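Local coordinates for S-M checkpoint control protein rad4 (Schizosaccharomyces pombe, PDB 4BU0) that acts as a scaffold in DNA replication and the S-M checkpoint, its first two BRCT domains binding phosphorylated Crb2, at residues A[15-20]-A[46-51]; A[67-72]-A[97-102]; A[23-28]-A[73-78]. One frame throughout, in Å; residues are numbered along the deposited sequence.

Contacts 1 and 3 lie within the first BRCT domain. Contact 2 joins its edge strand to residues 97-102, on the way to strand 106-110 of the second. Contact 1 (15-20 with 46-51) and contact 2 (67-72 with 97-102) have centres about 10 Å apart. They meet through neighbouring strands 46-49 and 68-70 of one parallel sheet. Contact 3 (23-28 with 73-78) packs helices 19-31 and 74-83 together, its centre about 11 Å from contact 1 and 14 Å from contact 2. Along the chain contact 1 closes before contact 2 opens, while contact 3 interleaves with both. The phosphopeptide end of the sheet, its edge and its helical layer are thus tied together.

Contact 1 (A[15-20]-A[46-51]); sequences TSIDLK and HLIAGD
T15 and A49 form a parallel beta bridge. Two backbone hydrogen bonds hold it. T15 N donates to I48 O at 2.8 Å, and G50 N donates to T15 O at 2.8 Å. Strands 11-15 and 46-49 are neighbours in the BRCT sheet, and this is the point where both run out into loops.

Weaker CA-H...O contacts add to the pair. T15 O also meets A49 CA, and S16 O lies 3.3 Å from G50 CA. A side chain on G50 would come too close to S16 O, which is consistent with a glycine here.

The apolar contacts come next. The methyl CG2 of T15 sits between its backbone N and carbonyl carbon (OG1 is anti to N, chi1 -173°). From there CG2 touches A49 CB at 3.6 Å and the branched end of L47. The I17 side chain lies over the other strand's end. Its CD1 is 3.6 Å from G50 N and 4.1 Å from I48 CG2. S16 CB packs against D51 CB at 3.7 Å.

Water completes the polar part. In the conformers given, one water joins S16 OG to D51 OD2, lying 2.7 Å from the carboxylate oxygen and donating to it. A second water donates to S16 O and, weakly, to G50 O.

T15 OG1 and S16 N hydrogen-bond to a modified side chain of the bound peptide, and T15 OG1 also pairs with T54. This fits the phosphopeptide complex and the phosphate-binding end of a BRCT sheet. D51 N and D51 O are buried here with no partner in the model. The chemistry implies a division of labour: T15's backbone and methyl are committed to the neighbouring strand, while its hydroxyl is shared between T54 and the ligand.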
ATOM      1  N   THR A  15       8.501   5.769   4.220  1.00  8.60           N
ATOM      2  CA  THR A  15       8.459   6.001   2.779  1.00  8.92           C
ATOM      3  C   THR A  15       7.192   6.786   2.481  1.00 12.87           C
ATOM      4  O   THR A  15       6.106   6.422   2.961  1.00 11.24           O
ATOM      5  CB  THR A  15       8.615   4.734   1.928  1.00 13.97           C
ATOM      6  OG1 THR A  15       8.723   5.134   0.557  1.00 13.40           O
ATOM      7  CG2 THR A  15       7.480   3.720   2.076  1.00 12.25           C
ATOM      8  N   SER A  16       7.332   7.899   1.707  1.00 12.30           N
ATOM      9  CA  SER A  16       6.207   8.766   1.338  0.66 11.30           C
ATOM     10  C   SER A  16       5.403   9.248   2.540  1.00 13.73           C
ATOM     11  O   SER A  16       4.161   9.228   2.544  1.00 14.07           O
ATOM     12  CB  SER A  16       5.290   8.076   0.333  0.66 14.45           C
ATOM     13  OG  SER A  16       5.891   8.116  -0.947  0.66 18.78           O
ATOM     14  N   ILE A  17       6.116   9.721   3.573  1.00 11.42           N
ATOM     15  CA  ILE A  17       5.534  10.315   4.757  1.00 10.88           C
ATOM     16  C   ILE A  17       5.986  11.773   4.722  1.00 14.62           C
ATOM     17  O   ILE A  17       7.182  12.013   4.557  1.00 14.25           O
ATOM     18  CB  ILE A  17       5.929   9.587   6.071  1.00 12.26           C
ATOM     19  CG1 ILE A  17       5.511   8.078   6.020  1.00 12.60           C
ATOM     20  CG2 ILE A  17       5.304  10.285   7.283  1.00 11.98           C
ATOM     21  CD1 ILE A  17       3.972   7.815   6.048  1.00 13.65           C
ATOM     22  N   ASP A  18       5.044  12.712   4.854  1.00 15.27           N
ATOM     23  CA  ASP A  18       5.337  14.155   4.834  0.62 15.64           C
ATOM     24  C   ASP A  18       6.284  14.532   5.984  1.00 18.50           C
ATOM     25  O   ASP A  18       6.284  13.872   7.029  1.00 16.83           O
ATOM     26  CB  ASP A  18       4.036  14.958   4.920  0.62 17.72           C
ATOM     27  CG  ASP A  18       3.103  14.836   3.716  0.62 29.98           C
ATOM     28  OD1 ASP A  18       3.523  14.257   2.683  0.62 30.29           O
ATOM     29  OD2 ASP A  18       1.958  15.332   3.803  0.62 37.40           O
ATOM     30  N   LEU A  19       7.096  15.591   5.804  1.00 15.58           N
ATOM     31  CA  LEU A  19       8.067  16.022   6.814  1.00 15.56           C
ATOM     32  C   LEU A  19       7.507  16.162   8.237  1.00 16.59           C
ATOM     33  O   LEU A  19       8.141  15.667   9.166  1.00 14.86           O
ATOM     34  CB  LEU A  19       8.719  17.358   6.395  1.00 16.75           C
ATOM     35  CG  LEU A  19       9.766  17.938   7.377  1.00 22.14           C
ATOM     36  CD1 LEU A  19      10.982  16.995   7.549  1.00 22.76           C
ATOM     37  CD2 LEU A  19      10.246  19.304   6.900  1.00 26.79           C
ATOM     38  N   LYS A  20       6.345  16.819   8.423  1.00 14.04           N
ATOM     39  CA  LYS A  20       5.790  17.026   9.761  1.00 14.55           C
ATOM     40  C   LYS A  20       5.548  15.670  10.453  1.00 16.46           C
ATOM     41  O   LYS A  20       5.997  15.453  11.586  1.00 15.69           O
ATOM     42  CB  LYS A  20       4.488  17.846   9.674  1.00 18.50           C
ATOM     43  CG  LYS A  20       3.839  18.127  11.019  1.00 28.42           C
ATOM     44  CD  LYS A  20       2.529  18.903  10.847  1.00 35.60           C
ATOM     45  CE  LYS A  20       1.820  19.160  12.159  1.00 48.00           C
ATOM     46  NZ  LYS A  20       2.488  20.222  12.959  1.00 57.32           N
ATOM     47  N   HIS A  46      10.736  -2.351  10.409  1.00  8.92           N
ATOM     48  CA  HIS A  46       9.406  -1.820  10.175  1.00  8.03           C
ATOM     49  C   HIS A  46       9.496  -0.653   9.227  1.00 10.36           C
ATOM     50  O   HIS A  46      10.301   0.254   9.451  1.00  9.78           O
ATOM     51  CB  HIS A  46       8.767  -1.382  11.502  1.00  7.71           C
ATOM     52  CG  HIS A  46       8.489  -2.543  12.417  1.00  9.58           C
ATOM     53  ND1 HIS A  46       9.529  -3.251  13.035  1.00 10.92           N
ATOM     54  CD2 HIS A  46       7.309  -3.130  12.754  1.00 10.15           C
ATOM     55  CE1 HIS A  46       8.948  -4.251  13.689  1.00 10.53           C
ATOM     56  NE2 HIS A  46       7.617  -4.207  13.579  1.00 10.71           N
ATOM     57  N   LEU A  47       8.687  -0.682   8.147  1.00  8.78           N
ATOM     58  CA  LEU A  47       8.653   0.385   7.162  1.00  8.63           C
ATOM     59  C   LEU A  47       7.289   1.047   7.264  1.00  9.59           C
ATOM     60  O   LEU A  47       6.271   0.410   6.998  1.00  9.55           O
ATOM     61  CB  LEU A  47       8.912  -0.167   5.735  1.00  9.14           C
ATOM     62  CG  LEU A  47       8.822   0.822   4.593  1.00 12.02           C
ATOM     63  CD1 LEU A  47      10.003   1.847   4.630  1.00 12.36           C
ATOM     64  CD2 LEU A  47       8.846   0.064   3.238  1.00 13.99           C
ATOM     65  N   ILE A  48       7.286   2.327   7.655  1.00  7.95           N
ATOM     66  CA  ILE A  48       6.044   3.089   7.782  1.00  7.26           C
ATOM     67  C   ILE A  48       5.819   3.708   6.407  1.00  9.82           C
ATOM     68  O   ILE A  48       6.660   4.462   5.932  1.00 10.15           O
ATOM     69  CB  ILE A  48       6.176   4.122   8.927  1.00  9.97           C
ATOM     70  CG1 ILE A  48       6.351   3.359  10.291  1.00 10.18           C
ATOM     71  CG2 ILE A  48       4.923   5.048   8.941  1.00 11.76           C
ATOM     72  CD1 ILE A  48       6.771   4.294  11.417  1.00 13.28           C
ATOM     73  N   ALA A  49       4.718   3.341   5.743  1.00  8.53           N
ATOM     74  CA  ALA A  49       4.510   3.764   4.356  1.00  9.01           C
ATOM     75  C   ALA A  49       3.265   4.602   4.144  1.00 11.70           C
ATOM     76  O   ALA A  49       2.205   4.281   4.695  1.00 11.10           O
ATOM     77  CB  ALA A  49       4.406   2.521   3.490  1.00 10.08           C
ATOM     78  N   GLY A  50       3.396   5.625   3.285  1.00  9.87           N
ATOM     79  CA  GLY A  50       2.286   6.501   2.925  1.00 10.39           C
ATOM     80  C   GLY A  50       1.818   6.309   1.499  1.00 12.25           C
ATOM     81  O   GLY A  50       0.902   7.010   1.053  1.00 13.97           O
ATOM     82  N   ASP A  51       2.456   5.356   0.779  1.00  9.32           N
ATOM     83  CA  ASP A  51       2.196   5.029  -0.627  0.58 10.07           C
ATOM     84  C   ASP A  51       2.866   3.717  -0.956  1.00 14.15           C
ATOM     85  O   ASP A  51       3.808   3.329  -0.262  1.00 14.28           O
ATOM     86  CB  ASP A  51       2.749   6.146  -1.543  0.58 12.61           C
ATOM     87  CG  ASP A  51       2.206   6.160  -2.964  0.58 18.02           C
ATOM     88  OD1 ASP A  51       1.195   5.467  -3.224  0.58 16.04           O
ATOM     89  OD2 ASP A  51       2.730   6.938  -3.788  0.58 22.22           O
TER
HETATM   90  O   HOH W   1       4.515   8.885  -3.090  1.00 30.22           O
HETATM   91  O   HOH W   2       2.112  10.151   0.290  1.00 49.15           O

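Contact 2 (A[67-72]-A[97-102]); sequences IKIMSS and HLLPTL. Unlike the reference sequence in segment 97-102: L98 (reference Phe).
L99 CG is anti to its backbone N (chi1 -167°), and I69 CG2 is likewise anti to N. The two side chains cross obliquely, with L99 CD2 3.9 Å from I69 CG2. The M70 chain bends at chi2 and chi3 (-57° and -60°). It folds back toward the linker, where CE lies 3.4 Å from H97 O and SD 3.8 Å from L98 CD2. L98 is a phenylalanine in the reference sequence.

Two backbone hydrogen bonds flank the single bridge between M70 and L98. S71 N donates to H97 O at 2.9 Å. L99 N donates to I69 O at 2.8 Å. A water lies within hydrogen-bonding distance of both I69 O and L99 O. S71 CB also rests against H97 O, and L99 CD1 packs on S71 CA at 3.9 Å.

Residues 97-102 have no regular strand structure, yet they dock along the outer side of strand 68-70, an edge of the parallel sheet. Strand 46-49 lies beside 68-70 within the sheet, and L99 reaches A49 on it. S71 OG, in the conformer given, caps E73 N in the turn leading into helix 74-83, and H97 ND1 hydrogen-bonds to E73 OE2. Beyond, L102 touches helix 166-174 of the second BRCT domain.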
ATOM      1  N   ILE A  67       9.892  -7.745   6.886  1.00 12.82           N
ATOM      2  CA  ILE A  67       9.708  -6.333   7.277  1.00 11.23           C
ATOM      3  C   ILE A  67       8.222  -6.025   7.311  1.00 13.99           C
ATOM      4  O   ILE A  67       7.524  -6.296   6.334  1.00 14.38           O
ATOM      5  CB  ILE A  67      10.492  -5.399   6.332  1.00 14.32           C
ATOM      6  CG1 ILE A  67      12.014  -5.571   6.591  1.00 15.49           C
ATOM      7  CG2 ILE A  67      10.037  -3.904   6.479  1.00 15.10           C
ATOM      8  CD1 ILE A  67      12.894  -4.822   5.715  1.00 18.53           C
ATOM      9  N   LYS A  68       7.743  -5.427   8.415  1.00 11.52           N
ATOM     10  CA  LYS A  68       6.328  -5.107   8.533  1.00  9.76           C
ATOM     11  C   LYS A  68       6.056  -3.756   7.925  1.00 11.72           C
ATOM     12  O   LYS A  68       6.788  -2.809   8.209  1.00 10.42           O
ATOM     13  CB  LYS A  68       5.855  -5.085  10.007  1.00 11.32           C
ATOM     14  CG  LYS A  68       6.234  -6.302  10.867  1.00 18.86           C
ATOM     15  CD  LYS A  68       5.242  -7.422  10.780  1.00 30.83           C
ATOM     16  CE  LYS A  68       5.759  -8.607  11.561  1.00 38.65           C
ATOM     17  NZ  LYS A  68       5.538  -9.886  10.837  1.00 54.89           N
ATOM     18  N   ILE A  69       5.006  -3.664   7.074  1.00  7.95           N
ATOM     19  CA  ILE A  69       4.624  -2.390   6.458  0.51  7.38           C
ATOM     20  C   ILE A  69       3.509  -1.820   7.299  1.00  8.36           C
ATOM     21  O   ILE A  69       2.427  -2.384   7.445  1.00  9.42           O
ATOM     22  CB  ILE A  69       4.283  -2.457   4.961  0.51 10.25           C
ATOM     23  CG1 ILE A  69       5.476  -3.037   4.176  0.51 10.45           C
ATOM     24  CG2 ILE A  69       3.931  -1.051   4.436  0.51 10.34           C
ATOM     25  CD1 ILE A  69       5.050  -3.582   2.930  0.51 13.99           C
ATOM     26  N   MET A  70       3.833  -0.669   7.923  1.00  6.75           N
ATOM     27  CA  MET A  70       3.003  -0.064   8.921  1.00  5.98           C
ATOM     28  C   MET A  70       2.343   1.208   8.514  1.00  7.01           C
ATOM     29  O   MET A  70       2.853   1.962   7.690  1.00  7.68           O
ATOM     30  CB  MET A  70       3.921   0.287  10.131  1.00  6.35           C
ATOM     31  CG  MET A  70       4.747  -0.889  10.678  1.00  7.65           C
ATOM     32  SD  MET A  70       3.696  -2.285  11.175  1.00  9.62           S
ATOM     33  CE  MET A  70       2.662  -1.524  12.467  1.00  8.48           C
ATOM     34  N   SER A  71       1.202   1.467   9.147  1.00  6.82           N
ATOM     35  CA  SER A  71       0.479   2.714   8.967  0.60  6.59           C
ATOM     36  C   SER A  71       1.201   3.863   9.687  1.00  9.05           C
ATOM     37  O   SER A  71       1.879   3.654  10.716  1.00  8.24           O
ATOM     38  CB  SER A  71      -0.930   2.551   9.516  0.60 10.24           C
ATOM     39  OG  SER A  71      -1.593   3.799   9.643  0.60 13.27           O
ATOM     40  N   SER A  72       1.013   5.088   9.203  1.00  7.79           N
ATOM     41  CA  SER A  72       1.587   6.255   9.852  1.00  7.74           C
ATOM     42  C   SER A  72       1.085   6.461  11.266  1.00 10.44           C
ATOM     43  O   SER A  72       1.753   7.143  12.034  1.00 12.01           O
ATOM     44  CB  SER A  72       1.270   7.495   9.030  1.00 12.13           C
ATOM     45  OG  SER A  72      -0.136   7.672   8.964  1.00 16.88           O
ATOM     46  N   HIS A  97      -1.973  -2.048  13.531  1.00 10.09           N
ATOM     47  CA  HIS A  97      -1.640  -0.875  12.718  1.00  9.06           C
ATOM     48  C   HIS A  97      -0.853  -1.236  11.469  1.00 10.97           C
ATOM     49  O   HIS A  97      -0.143  -0.400  10.909  1.00  9.96           O
ATOM     50  CB  HIS A  97      -0.878   0.173  13.569  1.00  9.27           C
ATOM     51  CG  HIS A  97      -1.725   0.698  14.680  1.00 11.94           C
ATOM     52  ND1 HIS A  97      -2.675   1.674  14.452  1.00 14.97           N
ATOM     53  CD2 HIS A  97      -1.821   0.286  15.962  1.00 14.04           C
ATOM     54  CE1 HIS A  97      -3.294   1.856  15.614  1.00 15.12           C
ATOM     55  NE2 HIS A  97      -2.822   1.040  16.551  1.00 15.48           N
ATOM     56  N   LEU A  98      -1.018  -2.453  10.972  1.00  8.92           N
ATOM     57  CA  LEU A  98      -0.410  -2.814   9.705  1.00  9.20           C
ATOM     58  C   LEU A  98      -1.062  -1.966   8.630  1.00 11.13           C
ATOM     59  O   LEU A  98      -2.274  -1.689   8.700  1.00 12.32           O
ATOM     60  CB  LEU A  98      -0.637  -4.314   9.405  1.00  9.82           C
ATOM     61  CG  LEU A  98       0.118  -5.276  10.283  1.00 14.89           C
ATOM     62  CD1 LEU A  98      -0.407  -6.724  10.071  1.00 17.48           C
ATOM     63  CD2 LEU A  98       1.587  -5.245   9.989  1.00 15.91           C
ATOM     64  N   LEU A  99      -0.291  -1.569   7.627  1.00  9.20           N
ATOM     65  CA  LEU A  99      -0.899  -0.795   6.547  1.00  8.24           C
ATOM     66  C   LEU A  99      -1.869  -1.676   5.761  1.00 10.41           C
ATOM     67  O   LEU A  99      -1.528  -2.833   5.465  1.00 10.67           O
ATOM     68  CB  LEU A  99       0.181  -0.286   5.602  1.00  7.61           C
ATOM     69  CG  LEU A  99      -0.271   0.792   4.591  1.00 10.18           C
ATOM     70  CD1 LEU A  99      -0.561   2.172   5.292  1.00 10.52           C
ATOM     71  CD2 LEU A  99       0.773   0.989   3.504  1.00 11.82           C
ATOM     72  N   PRO A 100      -3.076  -1.165   5.417  1.00  9.01           N
ATOM     73  CA  PRO A 100      -3.994  -1.959   4.575  1.00  8.80           C
ATOM     74  C   PRO A 100      -3.289  -2.326   3.279  1.00  9.74           C
ATOM     75  O   PRO A 100      -2.580  -1.492   2.717  1.00 10.01           O
ATOM     76  CB  PRO A 100      -5.159  -0.997   4.330  1.00 10.64           C
ATOM     77  CG  PRO A 100      -5.153  -0.105   5.575  1.00 14.96           C
ATOM     78  CD  PRO A 100      -3.668   0.144   5.777  1.00 11.51           C
ATOM     79  N   THR A 101      -3.470  -3.559   2.803  1.00  8.49           N
ATOM     80  CA  THR A 101      -2.717  -4.029   1.646  1.00  8.13           C
ATOM     81  C   THR A 101      -2.849  -3.118   0.456  1.00 11.12           C
ATOM     82  O   THR A 101      -1.844  -2.821  -0.211  1.00 13.07           O
ATOM     83  CB  THR A 101      -3.172  -5.444   1.275  1.00 14.50           C
ATOM     84  OG1 THR A 101      -2.862  -6.290   2.391  1.00 17.82           O
ATOM     85  CG2 THR A 101      -2.463  -5.978   0.026  1.00 16.80           C
ATOM     86  N   LEU A 102      -4.096  -2.658   0.177  1.00  9.09           N
ATOM     87  CA  LEU A 102      -4.367  -1.840  -1.003  1.00  8.77           C
ATOM     88  C   LEU A 102      -4.470  -0.338  -0.705  1.00 11.37           C
ATOM     89  O   LEU A 102      -5.098   0.423  -1.453  1.00 11.01           O
ATOM     90  CB  LEU A 102      -5.644  -2.361  -1.696  1.00  8.96           C
ATOM     91  CG  LEU A 102      -5.557  -3.838  -2.101  1.00 11.52           C
ATOM     92  CD1 LEU A 102      -6.858  -4.279  -2.765  1.00 12.16           C
ATOM     93  CD2 LEU A 102      -4.372  -4.111  -3.072  1.00 13.56           C
TER
HETATM   94  O   HOH W   3       1.127  -4.497   6.129  1.00 22.66           O

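Contact 3 (A[23-28]-A[73-78]); sequences TEISTK and EWIPVL
I25 and I75 lie closest by their CA atoms where helix 19-31 passes helix 74-83, the local axes 9.2 Å apart and crossing at 49°. These two helices pack together beside the central parallel sheet of the BRCT fold. The two CA atoms are 6.0 Å apart.

The apolar part centres on I75. Its CG2 is anti to its own backbone N. That methyl meets K28 CB at 3.7 Å and also lies near I25 O. The other branch of I75 turns to I25, with CG1 4.3 Å from I25 CG2. I25 CG1 lies farther off, near P76 CD. Both isoleucines also touch I48 of strand 46-49, and this joins the helix pair to the sheet. I25 further reaches C14, and I75 reaches I12, both on strand 11-15.

P76 supplies the second patch. The E24 chain is extended, with CG anti to the backbone N (chi1 174°), and it crosses the proline at about a right angle. E24 OE2 approaches the ring carbon P76 CG at 3.5 Å. Because K28 is extended beyond CG, its aliphatic part runs past P76, with CD nearest P76 CA.

One turn along the helix, K28 NZ meets E24 OE2 in a salt bridge at 2.8 Å, on the anti lone pair, the one turned away from OE1. An alanine in place of E24 would probably leave the K28 ammonium without its carboxylate mate, with a water as its remaining partner among those described here, and would uncover the P76 ring where the carboxylate now lies.

That water links the polar ends across the two helices, accepting from K28 NZ and donating to P76 O at 2.7 Å.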
ATOM      1  N   THR A  23       8.854  13.729  11.144  1.00 12.94           N
ATOM      2  CA  THR A  23       9.558  14.266  12.301  1.00 12.64           C
ATOM      3  C   THR A  23       8.898  13.758  13.578  1.00 13.05           C
ATOM      4  O   THR A  23       9.602  13.353  14.504  1.00 13.48           O
ATOM      5  CB  THR A  23       9.564  15.800  12.220  1.00 17.55           C
ATOM      6  OG1 THR A  23      10.200  16.170  10.993  1.00 17.46           O
ATOM      7  CG2 THR A  23      10.313  16.437  13.381  1.00 20.12           C
ATOM      8  N   GLU A  24       7.549  13.717  13.620  1.00 10.74           N
ATOM      9  CA  GLU A  24       6.826  13.222  14.795  1.00 10.98           C
ATOM     10  C   GLU A  24       7.186  11.745  15.042  1.00 12.83           C
ATOM     11  O   GLU A  24       7.505  11.345  16.167  1.00 11.63           O
ATOM     12  CB  GLU A  24       5.307  13.360  14.568  1.00 12.92           C
ATOM     13  CG  GLU A  24       4.483  12.749  15.677  1.00 17.48           C
ATOM     14  CD  GLU A  24       2.992  12.681  15.440  1.00 17.24           C
ATOM     15  OE1 GLU A  24       2.553  12.932  14.295  1.00 22.54           O
ATOM     16  OE2 GLU A  24       2.267  12.330  16.394  1.00 17.75           O
ATOM     17  N   ILE A  25       7.150  10.957  13.962  1.00 10.65           N
ATOM     18  CA  ILE A  25       7.445   9.522  14.042  1.00  9.48           C
ATOM     19  C   ILE A  25       8.881   9.285  14.495  1.00 10.44           C
ATOM     20  O   ILE A  25       9.084   8.471  15.394  1.00 10.94           O
ATOM     21  CB  ILE A  25       7.154   8.850  12.678  1.00 11.53           C
ATOM     22  CG1 ILE A  25       5.630   8.732  12.472  1.00 11.95           C
ATOM     23  CG2 ILE A  25       7.865   7.457  12.585  1.00 11.75           C
ATOM     24  CD1 ILE A  25       5.214   8.484  10.980  1.00 13.15           C
ATOM     25  N   SER A  26       9.872   9.981  13.894  1.00  9.89           N
ATOM     26  CA  SER A  26      11.249   9.729  14.295  0.63 10.17           C
ATOM     27  C   SER A  26      11.473  10.146  15.757  1.00 12.19           C
ATOM     28  O   SER A  26      12.124   9.407  16.514  1.00 12.38           O
ATOM     29  CB  SER A  26      12.214  10.441  13.359  0.63 13.87           C
ATOM     30  OG  SER A  26      11.926  11.823  13.257  0.63 14.37           O
ATOM     31  N   THR A  27      10.920  11.306  16.185  1.00  9.45           N
ATOM     32  CA  THR A  27      11.082  11.757  17.565  0.83  8.60           C
ATOM     33  C   THR A  27      10.453  10.754  18.549  1.00  9.45           C
ATOM     34  O   THR A  27      11.080  10.361  19.519  1.00 10.53           O
ATOM     35  CB  THR A  27      10.453  13.151  17.705  0.83 12.26           C
ATOM     36  OG1 THR A  27      11.101  14.038  16.772  0.83 12.81           O
ATOM     37  CG2 THR A  27      10.522  13.688  19.123  0.83 13.31           C
ATOM     38  N   LYS A  28       9.213  10.335  18.279  1.00  7.83           N
ATOM     39  CA  LYS A  28       8.534   9.447  19.209  1.00  7.62           C
ATOM     40  C   LYS A  28       9.134   8.045  19.181  1.00  7.64           C
ATOM     41  O   LYS A  28       9.257   7.430  20.255  1.00  8.56           O
ATOM     42  CB  LYS A  28       7.028   9.423  18.918  1.00  9.19           C
ATOM     43  CG  LYS A  28       6.358  10.761  19.282  1.00  9.54           C
ATOM     44  CD  LYS A  28       4.892  10.811  18.860  1.00 10.70           C
ATOM     45  CE  LYS A  28       4.325  12.143  19.341  1.00 13.75           C
ATOM     46  NZ  LYS A  28       2.867  12.260  19.121  1.00 14.24           N
ATOM     47  N   GLU A  73      -0.080   5.895  11.605  1.00  9.56           N
ATOM     48  CA  GLU A  73      -0.654   6.095  12.935  0.56 10.86           C
ATOM     49  C   GLU A  73      -0.022   5.180  13.989  1.00 11.90           C
ATOM     50  O   GLU A  73      -0.228   5.409  15.185  1.00 10.77           O
ATOM     51  CB  GLU A  73      -2.188   5.892  12.905  0.56 13.64           C
ATOM     52  CG  GLU A  73      -2.668   4.451  13.058  0.56 24.84           C
ATOM     53  CD  GLU A  73      -3.512   3.782  11.982  0.56 44.88           C
ATOM     54  OE1 GLU A  73      -4.372   4.468  11.382  0.56 57.39           O
ATOM     55  OE2 GLU A  73      -3.367   2.548  11.794  0.56 17.77           O
ATOM     56  N   TRP A  74       0.728   4.126  13.566  1.00  7.48           N
ATOM     57  CA  TRP A  74       1.280   3.193  14.536  1.00  7.43           C
ATOM     58  C   TRP A  74       2.091   3.839  15.656  1.00  8.58           C
ATOM     59  O   TRP A  74       1.756   3.684  16.832  1.00  7.64           O
ATOM     60  CB  TRP A  74       2.115   2.116  13.824  1.00  6.50           C
ATOM     61  CG  TRP A  74       2.813   1.191  14.769  1.00  6.34           C
ATOM     62  CD1 TRP A  74       2.268   0.552  15.854  1.00  8.90           C
ATOM     63  CD2 TRP A  74       4.203   0.859  14.753  1.00  6.24           C
ATOM     64  NE1 TRP A  74       3.249  -0.173  16.516  1.00  8.85           N
ATOM     65  CE2 TRP A  74       4.439  -0.008  15.852  1.00  9.23           C
ATOM     66  CE3 TRP A  74       5.270   1.172  13.887  1.00  7.19           C
ATOM     67  CZ2 TRP A  74       5.715  -0.519  16.139  1.00  9.50           C
ATOM     68  CZ3 TRP A  74       6.526   0.626  14.154  1.00  8.69           C
ATOM     69  CH2 TRP A  74       6.732  -0.196  15.275  1.00  9.10           C
ATOM     70  N   ILE A  75       3.145   4.563  15.302  1.00  6.31           N
ATOM     71  CA  ILE A  75       4.027   5.116  16.331  1.00  7.02           C
ATOM     72  C   ILE A  75       3.294   6.157  17.204  1.00  8.21           C
ATOM     73  O   ILE A  75       3.364   6.046  18.427  1.00  9.77           O
ATOM     74  CB  ILE A  75       5.324   5.661  15.723  1.00  9.13           C
ATOM     75  CG1 ILE A  75       6.255   4.500  15.228  1.00  9.48           C
ATOM     76  CG2 ILE A  75       6.045   6.605  16.712  1.00  9.35           C
ATOM     77  CD1 ILE A  75       6.781   3.543  16.369  1.00  9.08           C
ATOM     78  N   PRO A  76       2.537   7.123  16.646  1.00  8.22           N
ATOM     79  CA  PRO A  76       1.817   8.040  17.534  1.00  7.81           C
ATOM     80  C   PRO A  76       0.849   7.336  18.482  1.00  9.45           C
ATOM     81  O   PRO A  76       0.764   7.726  19.648  1.00 11.17           O
ATOM     82  CB  PRO A  76       1.071   8.941  16.542  1.00  9.92           C
ATOM     83  CG  PRO A  76       1.984   8.983  15.346  1.00 12.98           C
ATOM     84  CD  PRO A  76       2.406   7.524  15.233  1.00 10.19           C
ATOM     85  N   VAL A  77       0.141   6.261  18.025  1.00  7.66           N
ATOM     86  CA  VAL A  77      -0.795   5.574  18.899  1.00  7.29           C
ATOM     87  C   VAL A  77      -0.032   4.802  20.007  1.00  9.99           C
ATOM     88  O   VAL A  77      -0.412   4.846  21.192  1.00 10.58           O
ATOM     89  CB  VAL A  77      -1.765   4.656  18.105  1.00 11.67           C
ATOM     90  CG1 VAL A  77      -2.592   3.776  19.037  1.00 12.11           C
ATOM     91  CG2 VAL A  77      -2.693   5.498  17.216  1.00 11.58           C
ATOM     92  N   LEU A  78       1.042   4.086  19.638  1.00  7.33           N
ATOM     93  CA  LEU A  78       1.794   3.353  20.651  1.00  7.83           C
ATOM     94  C   LEU A  78       2.449   4.322  21.656  1.00  8.63           C
ATOM     95  O   LEU A  78       2.388   4.094  22.879  1.00  8.42           O
ATOM     96  CB  LEU A  78       2.875   2.520  19.945  1.00  7.64           C
ATOM     97  CG  LEU A  78       3.871   1.825  20.862  1.00  9.01           C
ATOM     98  CD1 LEU A  78       3.149   0.749  21.740  1.00 10.44           C
ATOM     99  CD2 LEU A  78       4.967   1.165  20.020  1.00 10.49           C
TER
HETATM  100  O   HOH W   4       1.251  10.334  20.277  1.00 14.54           O